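Local coordinates for nisin leader peptide-processing serine protease NisP (Lactococcus lactis subsp. lactis, PDB 4MZD), which is a subtilisin-like serine protease that removes the leader peptide from the nisin precursor, probably through a charge-relay system, at residues 78-88 / 395-403. Numbering follows the deposited sequence.
Sequences VTNNGESYALY and LNIVDLLNG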
ATOM      1  N   VAL A  78      11.467  -0.602 -11.710  1.00 10.28           N
ATOM      2  CA  VAL A  78      10.223  -1.173 -12.233  1.00 10.29           C
ATOM      3  C   VAL A  78       9.813  -0.670 -13.621  1.00  9.65           C
ATOM      4  O   VAL A  78       8.937  -1.268 -14.258  1.00 10.05           O
ATOM      5  CB  VAL A  78       9.034  -1.002 -11.253  1.00 10.43           C
ATOM      6  CG1 VAL A  78       9.315  -1.726  -9.947  1.00 11.44           C
ATOM      7  CG2 VAL A  78       8.729   0.469 -11.002  1.00 10.92           C
ATOM      8  N   THR A  79      10.451   0.408 -14.088  1.00 10.20           N
ATOM      9  CA  THR A  79      10.128   1.011 -15.382  1.00 10.15           C
ATOM     10  C   THR A  79      11.177   0.740 -16.466  1.00 10.56           C
ATOM     11  O   THR A  79      11.048   1.252 -17.574  1.00 10.74           O
ATOM     12  CB  THR A  79      10.012   2.555 -15.281  1.00 10.05           C
ATOM     13  OG1 THR A  79      11.281   3.103 -14.900  1.00  9.89           O
ATOM     14  CG2 THR A  79       8.921   2.986 -14.302  1.00 10.54           C
ATOM     15  N   ASN A  80      12.192  -0.056 -16.142  0.53 11.05           N
ATOM     16  CA  ASN A  80      13.349  -0.222 -17.018  0.53 11.67           C
ATOM     17  C   ASN A  80      13.971   1.129 -17.327  0.53 11.30           C
ATOM     18  O   ASN A  80      14.095   1.532 -18.487  0.53 11.60           O
ATOM     19  CB  ASN A  80      12.982  -0.949 -18.309  0.53 13.36           C
ATOM     20  CG  ASN A  80      12.739  -2.420 -18.093  0.53 14.73           C
ATOM     21  OD1 ASN A  80      12.948  -2.939 -16.995  0.53 15.70           O
ATOM     22  ND2 ASN A  80      12.307  -3.107 -19.142  0.53 15.61           N
ATOM     23  N   ASN A  81      14.350   1.827 -16.263  1.00 11.13           N
ATOM     24  CA  ASN A  81      14.956   3.147 -16.373  1.00 10.52           C
ATOM     25  C   ASN A  81      14.191   4.065 -17.321  1.00 10.69           C
ATOM     26  O   ASN A  81      14.757   4.696 -18.219  1.00 11.51           O
ATOM     27  CB  ASN A  81      16.443   3.068 -16.739  1.00 11.18           C
ATOM     28  CG  ASN A  81      17.197   4.320 -16.338  1.00 11.84           C
ATOM     29  OD1 ASN A  81      16.601   5.280 -15.845  1.00 13.08           O
ATOM     30  ND2 ASN A  81      18.513   4.316 -16.531  1.00 12.85           N
ATOM     31  N   GLY A  82      12.885   4.124 -17.100  1.00 10.45           N
ATOM     32  CA  GLY A  82      12.025   5.062 -17.792  1.00 11.02           C
ATOM     33  C   GLY A  82      11.349   4.552 -19.047  1.00 10.56           C
ATOM     34  O   GLY A  82      10.487   5.233 -19.591  1.00 11.48           O
ATOM     35  N   GLU A  83      11.717   3.360 -19.512  1.00 10.55           N
ATOM     36  CA  GLU A  83      11.142   2.842 -20.747  1.00 11.18           C
ATOM     37  C   GLU A  83       9.620   2.804 -20.712  1.00 11.00           C
ATOM     38  O   GLU A  83       8.963   3.118 -21.703  1.00 12.10           O
ATOM     39  CB  GLU A  83      11.664   1.437 -21.063  1.00 12.39           C
ATOM     40  CG  GLU A  83      11.100   0.903 -22.381  1.00 14.60           C
ATOM     41  CD  GLU A  83      11.454  -0.542 -22.672  1.00 16.37           C
ATOM     42  OE1 GLU A  83      12.140  -1.176 -21.844  1.00 17.17           O
ATOM     43  OE2 GLU A  83      11.039  -1.045 -23.741  1.00 17.82           O
ATOM     44  N   SER A  84       9.046   2.395 -19.585  1.00 10.05           N
ATOM     45  CA  SER A  84       7.609   2.160 -19.556  1.00 10.35           C
ATOM     46  C   SER A  84       6.790   3.422 -19.825  1.00 10.37           C
ATOM     47  O   SER A  84       5.695   3.343 -20.380  1.00 11.31           O
ATOM     48  CB  SER A  84       7.186   1.511 -18.236  1.00 10.69           C
ATOM     49  OG  SER A  84       7.492   2.346 -17.138  1.00 10.59           O
ATOM     50  N   TYR A  85       7.309   4.581 -19.430  1.00 10.28           N
ATOM     51  CA  TYR A  85       6.565   5.827 -19.590  1.00 11.82           C
ATOM     52  C   TYR A  85       6.232   6.109 -21.044  1.00 14.33           C
ATOM     53  O   TYR A  85       5.155   6.609 -21.347  1.00 16.62           O
ATOM     54  CB  TYR A  85       7.339   7.006 -19.012  1.00 11.01           C
ATOM     55  CG  TYR A  85       7.609   6.891 -17.538  1.00 10.29           C
ATOM     56  CD1 TYR A  85       6.596   6.549 -16.651  1.00 10.75           C
ATOM     57  CD2 TYR A  85       8.878   7.122 -17.036  1.00 11.03           C
ATOM     58  CE1 TYR A  85       6.846   6.440 -15.300  1.00 10.36           C
ATOM     59  CE2 TYR A  85       9.135   7.025 -15.689  1.00 11.02           C
ATOM     60  CZ  TYR A  85       8.115   6.691 -14.822  1.00  9.91           C
ATOM     61  OH  TYR A  85       8.381   6.589 -13.478  1.00  9.94           O
ATOM     62  N   ALA A  86       7.165   5.800 -21.938  1.00 14.96           N
ATOM     63  CA  ALA A  86       6.983   6.076 -23.355  1.00 17.38           C
ATOM     64  C   ALA A  86       6.015   5.100 -24.012  1.00 18.03           C
ATOM     65  O   ALA A  86       5.524   5.354 -25.108  1.00 20.66           O
ATOM     66  CB  ALA A  86       8.323   6.056 -24.074  1.00 18.66           C
ATOM     67  N   LEU A  87       5.744   3.986 -23.343  1.00 16.26           N
ATOM     68  CA  LEU A  87       4.906   2.943 -23.926  1.00 15.51           C
ATOM     69  C   LEU A  87       3.410   3.225 -23.839  1.00 15.28           C
ATOM     70  O   LEU A  87       2.648   2.762 -24.684  1.00 16.41           O
ATOM     71  CB  LEU A  87       5.208   1.581 -23.297  1.00 16.03           C
ATOM     72  CG  LEU A  87       6.623   1.043 -23.508  1.00 17.53           C
ATOM     73  CD1 LEU A  87       6.764  -0.332 -22.874  1.00 17.95           C
ATOM     74  CD2 LEU A  87       6.976   0.997 -24.987  1.00 19.00           C
ATOM     75  N   TYR A  88       2.985   3.965 -22.818  1.00 14.97           N
ATOM     76  CA  TYR A  88       1.560   4.188 -22.606  1.00 15.02           C
ATOM     77  C   TYR A  88       1.249   5.415 -21.753  1.00 15.23           C
ATOM     78  O   TYR A  88       1.873   5.639 -20.717  1.00 16.27           O
ATOM     79  CB  TYR A  88       0.904   2.952 -21.973  1.00 14.54           C
ATOM     80  CG  TYR A  88      -0.594   3.077 -21.962  1.00 14.23           C
ATOM     81  CD1 TYR A  88      -1.309   2.969 -23.144  1.00 13.81           C
ATOM     82  CD2 TYR A  88      -1.292   3.343 -20.788  1.00 13.79           C
ATOM     83  CE1 TYR A  88      -2.672   3.116 -23.169  1.00 13.74           C
ATOM     84  CE2 TYR A  88      -2.666   3.486 -20.799  1.00 13.09           C
ATOM     85  CZ  TYR A  88      -3.349   3.372 -21.998  1.00 13.51           C
ATOM     86  OH  TYR A  88      -4.715   3.515 -22.046  1.00 14.91           O
ATOM     87  N   LEU A 395       7.367  -6.787  -9.800  1.00 10.73           N
ATOM     88  CA  LEU A 395       6.719  -5.889 -10.745  1.00  9.78           C
ATOM     89  C   LEU A 395       7.692  -5.448 -11.831  1.00  9.72           C
ATOM     90  O   LEU A 395       8.803  -4.996 -11.540  1.00 10.27           O
ATOM     91  CB  LEU A 395       6.203  -4.651 -10.014  1.00  9.71           C
ATOM     92  CG  LEU A 395       5.517  -3.614 -10.907  1.00  9.65           C
ATOM     93  CD1 LEU A 395       4.200  -4.153 -11.460  1.00 10.97           C
ATOM     94  CD2 LEU A 395       5.285  -2.332 -10.128  1.00  9.84           C
ATOM     95  N   ASN A 396       7.263  -5.580 -13.080  1.00  9.87           N
ATOM     96  CA  ASN A 396       8.000  -5.048 -14.213  1.00 10.67           C
ATOM     97  C   ASN A 396       6.970  -4.458 -15.153  1.00  9.65           C
ATOM     98  O   ASN A 396       6.203  -5.182 -15.789  1.00 10.40           O
ATOM     99  CB  ASN A 396       8.822  -6.130 -14.908  1.00 12.79           C
ATOM    100  CG  ASN A 396       9.680  -5.570 -16.020  1.00 15.60           C
ATOM    101  OD1 ASN A 396       9.168  -5.090 -17.028  1.00 15.69           O
ATOM    102  ND2 ASN A 396      10.994  -5.618 -15.839  1.00 18.62           N
ATOM    103  N   ILE A 397       6.934  -3.132 -15.214  1.00  9.33           N
ATOM    104  CA  ILE A 397       5.842  -2.458 -15.901  1.00  9.67           C
ATOM    105  C   ILE A 397       5.924  -2.626 -17.415  1.00 10.01           C
ATOM    106  O   ILE A 397       4.898  -2.722 -18.081  1.00 10.62           O
ATOM    107  CB  ILE A 397       5.743  -0.977 -15.487  1.00 10.09           C
ATOM    108  CG1 ILE A 397       5.581  -0.890 -13.967  1.00 10.80           C
ATOM    109  CG2 ILE A 397       4.585  -0.300 -16.201  1.00 10.81           C
ATOM    110  CD1 ILE A 397       5.477   0.512 -13.426  1.00 12.44           C
ATOM    111  N   VAL A 398       7.137  -2.679 -17.956  1.00 10.11           N
ATOM    112  CA  VAL A 398       7.281  -2.957 -19.377  1.00 10.82           C
ATOM    113  C   VAL A 398       6.672  -4.320 -19.730  1.00 11.00           C
ATOM    114  O   VAL A 398       5.914  -4.440 -20.700  1.00 11.85           O
ATOM    115  CB  VAL A 398       8.748  -2.849 -19.836  1.00 12.22           C
ATOM    116  CG1 VAL A 398       8.890  -3.346 -21.266  1.00 12.79           C
ATOM    117  CG2 VAL A 398       9.225  -1.404 -19.712  1.00 13.16           C
ATOM    118  N   ASP A 399       6.985  -5.343 -18.938  1.00 11.58           N
ATOM    119  CA  ASP A 399       6.424  -6.672 -19.182  1.00 12.51           C
ATOM    120  C   ASP A 399       4.904  -6.646 -19.072  1.00 12.22           C
ATOM    121  O   ASP A 399       4.199  -7.276 -19.864  1.00 12.99           O
ATOM    122  CB  ASP A 399       6.972  -7.703 -18.195  1.00 14.22           C
ATOM    123  CG  ASP A 399       8.412  -8.078 -18.468  1.00 16.43           C
ATOM    124  OD1 ASP A 399       8.944  -7.737 -19.546  1.00 17.62           O
ATOM    125  OD2 ASP A 399       9.007  -8.743 -17.599  1.00 17.67           O
ATOM    126  N   LEU A 400       4.404  -5.914 -18.085  1.00 11.92           N
ATOM    127  CA  LEU A 400       2.976  -5.856 -17.847  1.00 12.77           C
ATOM    128  C   LEU A 400       2.257  -5.176 -19.011  1.00 13.35           C
ATOM    129  O   LEU A 400       1.252  -5.684 -19.509  1.00 14.62           O
ATOM    130  CB  LEU A 400       2.712  -5.119 -16.542  1.00 13.50           C
ATOM    131  CG  LEU A 400       1.289  -5.192 -16.011  1.00 14.15           C
ATOM    132  CD1 LEU A 400       0.876  -6.640 -15.806  1.00 14.74           C
ATOM    133  CD2 LEU A 400       1.200  -4.418 -14.712  1.00 14.64           C
ATOM    134  N   LEU A 401       2.775  -4.031 -19.450  1.00 13.13           N
ATOM    135  CA  LEU A 401       2.190  -3.302 -20.574  1.00 13.38           C
ATOM    136  C   LEU A 401       2.239  -4.123 -21.858  1.00 13.64           C
ATOM    137  O   LEU A 401       1.284  -4.137 -22.633  1.00 15.25           O
ATOM    138  CB  LEU A 401       2.896  -1.960 -20.781  1.00 13.68           C
ATOM    139  CG  LEU A 401       2.604  -0.872 -19.743  1.00 14.19           C
ATOM    140  CD1 LEU A 401       3.583   0.288 -19.897  1.00 14.73           C
ATOM    141  CD2 LEU A 401       1.167  -0.390 -19.842  1.00 15.16           C
ATOM    142  N   ASN A 402       3.356  -4.802 -22.090  1.00 13.26           N
ATOM    143  CA  ASN A 402       3.491  -5.625 -23.287  1.00 14.34           C
ATOM    144  C   ASN A 402       2.565  -6.844 -23.286  1.00 15.02           C
ATOM    145  O   ASN A 402       2.122  -7.287 -24.341  1.00 16.81           O
ATOM    146  CB  ASN A 402       4.951  -6.032 -23.503  1.00 15.59           C
ATOM    147  CG  ASN A 402       5.809  -4.873 -23.978  1.00 17.29           C
ATOM    148  OD1 ASN A 402       5.308  -3.928 -24.590  1.00 18.85           O
ATOM    149  ND2 ASN A 402       7.105  -4.943 -23.709  1.00 18.10           N
ATOM    150  N   GLY A 403       2.281  -7.380 -22.102  1.00 14.99           N
ATOM    151  CA  GLY A 403       1.294  -8.435 -21.946  1.00 16.00           C
ATOM    152  C   GLY A 403       1.481  -9.646 -22.846  1.00 17.26           C
ATOM    153  O   GLY A 403       0.531 -10.116 -23.477  1.00 18.11           O
TER
HETATM  154  O   HOH W   1       9.788  -2.334 -16.808  1.00 24.14           O
HETATM  155  O   HOH W   2      11.365  -5.836 -19.308  1.00 30.94           O
HETATM  156  O   HOH W   3       9.167  -2.887 -24.741  1.00 23.80           O
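Val398 of helix 397-402 packs against Asn80, Glu83, Ser84 and Leu87. Its CG2, set beside the backbone N, lies 3.6 Å from Asn80 ND2 and also touches Glu83 OE1; CG1, anti to the backbone N (chi1 172°), meets Leu87 CD1 at 4.0 Å, the leucine crossing the valine at about a right angle. One turn on, Leu401 CD1 rests against Ser84 O and Leu87 CB, while CD2 reaches Tyr88 CB. Ile397 turns CG2 to Ser84 CB at 3.8 Å, and its CD1 meets Val78 CG2. The contact joins the first two helices of the modelled chain, 73-79 and 83-87, to the late helix 397-402 at the periphery of the subtilisin-like fold, away from the predicted catalytic triad; the short helix 83-87 runs at 25° to helix 397-402. Where the latter begins, Ile397 N donates to Val78 O (2.9 Å, nearly straight at 167°). Asn396 is the N-cap, its OD1 accepting from Asp399 N at 2.9 Å with the donor tilted from the carbonyl plane. Water 1 donates to Val78 O and accepts from Val398 N, and water 2 bridges Asn80 ND2 to Asp399 OD1. Beyond Leu401, the Tyr88 hydroxyl bonds Asp368 of helix 356-370.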